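PDB 2P25: glyoxalase family protein from Enterococcus faecalis, which belongs to the glyoxalase/bleomycin resistance/dioxygenase superfamily, but is of unassigned function. Local coordinates for residues 8-13 against 55-60. Sequence-based numbering, arbitrary orientation.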
loop_
_atom_site.group_PDB
_atom_site.type_symbol
_atom_site.label_atom_id
_atom_site.label_comp_id
_atom_site.label_asym_id
_atom_site.label_seq_id
_atom_site.Cartn_x
_atom_site.Cartn_y
_atom_site.Cartn_z
ATOM N N HIS A 8 4.288 -5.377 5.923
ATOM C CA HIS A 8 3.814 -5.808 4.608
ATOM C C HIS A 8 2.813 -4.811 4.060
ATOM O O HIS A 8 2.303 -3.938 4.787
ATOM C CB HIS A 8 3.189 -7.218 4.661
ATOM C CG HIS A 8 1.983 -7.340 5.552
ATOM N ND1 HIS A 8 0.698 -7.105 5.117
ATOM C CD2 HIS A 8 1.875 -7.723 6.845
ATOM C CE1 HIS A 8 -0.153 -7.309 6.110
ATOM N NE2 HIS A 8 0.537 -7.690 7.172
ATOM N N VAL A 9 2.492 -4.981 2.785
ATOM C CA VAL A 9 1.407 -4.279 2.142
ATOM C C VAL A 9 0.445 -5.393 1.692
ATOM O O VAL A 9 0.903 -6.437 1.245
ATOM C CB VAL A 9 1.935 -3.494 0.939
ATOM C CG1 VAL A 9 0.820 -2.968 0.092
ATOM C CG2 VAL A 9 2.796 -2.316 1.418
ATOM N N ALA A 10 -0.856 -5.208 1.896
ATOM C CA ALA A 10 -1.876 -6.216 1.484
ATOM C C ALA A 10 -2.636 -5.773 0.239
ATOM O O ALA A 10 -2.958 -4.590 0.076
ATOM C CB ALA A 10 -2.870 -6.451 2.609
ATOM N N ILE A 11 -2.949 -6.742 -0.621
ATOM C CA ILE A 11 -3.610 -6.487 -1.920
ATOM C C ILE A 11 -4.753 -7.473 -2.037
ATOM O O ILE A 11 -4.622 -8.618 -1.624
ATOM C CB ILE A 11 -2.597 -6.723 -3.091
ATOM C CG1 ILE A 11 -1.552 -5.597 -3.105
ATOM C CG2 ILE A 11 -3.316 -6.832 -4.470
ATOM C CD1 ILE A 11 -0.271 -6.007 -3.904
ATOM N N ASN A 12 -5.862 -7.014 -2.619
ATOM C CA ASN A 12 -7.015 -7.879 -2.957
ATOM C C ASN A 12 -6.952 -8.162 -4.455
ATOM O O ASN A 12 -6.863 -7.220 -5.243
ATOM C CB ASN A 12 -8.360 -7.172 -2.646
ATOM C CG ASN A 12 -8.591 -6.961 -1.158
ATOM O OD1 ASN A 12 -8.006 -7.659 -0.333
ATOM N ND2 ASN A 12 -9.467 -5.993 -0.804
ATOM N N ALA A 13 -6.972 -9.450 -4.819
ATOM C CA ALA A 13 -6.869 -9.896 -6.203
ATOM C C ALA A 13 -8.026 -10.831 -6.520
ATOM O O ALA A 13 -8.606 -11.457 -5.600
ATOM C CB ALA A 13 -5.534 -10.634 -6.438
ATOM N N GLU A 55 1.132 -9.346 1.042
ATOM C CA GLU A 55 0.045 -10.245 1.416
ATOM C C GLU A 55 -1.103 -10.105 0.436
ATOM O O GLU A 55 -1.666 -9.021 0.314
ATOM C CB GLU A 55 -0.428 -9.842 2.784
ATOM C CG GLU A 55 -1.386 -10.722 3.460
ATOM C CD GLU A 55 -1.387 -10.423 4.942
ATOM O OE1 GLU A 55 -0.436 -10.847 5.663
ATOM O OE2 GLU A 55 -2.319 -9.738 5.371
ATOM N N ILE A 56 -1.471 -11.190 -0.230
ATOM C CA ILE A 56 -2.500 -11.101 -1.261
ATOM C C ILE A 56 -3.687 -11.945 -0.858
ATOM O O ILE A 56 -3.525 -13.142 -0.564
ATOM C CB ILE A 56 -1.974 -11.527 -2.642
ATOM C CG1 ILE A 56 -0.637 -10.820 -2.936
ATOM C CG2 ILE A 56 -3.040 -11.254 -3.711
ATOM C CD1 ILE A 56 -0.092 -11.054 -4.306
ATOM N N PHE A 57 -4.860 -11.330 -0.819
ATOM C CA PHE A 57 -6.112 -12.024 -0.540
ATOM C C PHE A 57 -6.793 -12.226 -1.890
ATOM O O PHE A 57 -6.992 -11.266 -2.608
ATOM C CB PHE A 57 -7.006 -11.159 0.370
ATOM C CG PHE A 57 -6.437 -10.983 1.757
ATOM C CD1 PHE A 57 -6.854 -11.801 2.807
ATOM C CD2 PHE A 57 -5.487 -10.001 2.000
ATOM C CE1 PHE A 57 -6.308 -11.638 4.090
ATOM C CE2 PHE A 57 -4.925 -9.844 3.263
ATOM C CZ PHE A 57 -5.348 -10.647 4.310
ATOM N N ILE A 58 -7.113 -13.475 -2.235
ATOM C CA ILE A 58 -7.620 -13.790 -3.561
ATOM C C ILE A 58 -9.058 -14.288 -3.452
ATOM O O ILE A 58 -9.322 -15.275 -2.788
ATOM C CB ILE A 58 -6.748 -14.885 -4.261
ATOM C CG1 ILE A 58 -5.265 -14.476 -4.260
ATOM C CG2 ILE A 58 -7.213 -15.140 -5.706
ATOM C CD1 ILE A 58 -4.320 -15.596 -4.573
ATOM N N SER A 59 -9.970 -13.634 -4.152
ATOM C CA SER A 59 -11.405 -13.962 -4.052
ATOM C C SER A 59 -12.166 -13.370 -5.231
ATOM O O SER A 59 -11.903 -12.244 -5.646
ATOM C CB SER A 59 -11.986 -13.424 -2.743
ATOM O OG SER A 59 -13.384 -13.700 -2.634
ATOM N N ASP A 60 -13.162 -14.099 -5.717
ATOM C CA ASP A 60 -14.018 -13.535 -6.750
ATOM C C ASP A 60 -15.097 -12.615 -6.168
ATOM O O ASP A 60 -15.937 -12.116 -6.901
ATOM C CB ASP A 60 -14.628 -14.640 -7.627
ATOM C CG ASP A 60 -15.584 -15.520 -6.869
ATOM O OD1 ASP A 60 -15.718 -15.359 -5.641
ATOM O OD2 ASP A 60 -16.214 -16.396 -7.515
#
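Glu55 O is gripped by Ile11 N at 2.8 Å and approached by the CA-H of Ala10, with CA 3.0 Å from the oxygen. Ile11 O is held likewise, by Phe57 N at 2.8 Å and by the CA-H of Ile56. Bonds from Glu55 N to Val9 O, Ala13 N to Phe57 O and Ser59 N to Ala13 O complete a parallel ladder that joins the first and last strands of a four-stranded 1-4-3-2 module, as in the glyoxalase fold. On one face of the sheet, Glu55 OE1 lies over the His8 imidazole, 3.5 Å above its plane and toward the rim, while OE2 comes within 3.3 Å of His8 CE1; carboxylate and ring planes are 37° apart. OE1 forms a salt bridge with Lys44, and His8 NE2 bonds to Glu123 of the second subunit. Farther along, Ala10 CB meets the Phe57 ring edge at CE2, 4.0 Å away. On the other face, Ala13 CB packs 3.7 Å from Ile56 CG2. His8 to Asn12 pair antiparallel with a strand of the second subunit. The side chains divide accordingly: Ile11, Ala13 and Ile56 pack against helix 16-26, whereas the mixed opposite face serves the dimer, where Arg75 of the second subunit bonds Asn12 OD1 and makes a cation-pi contact with Phe57.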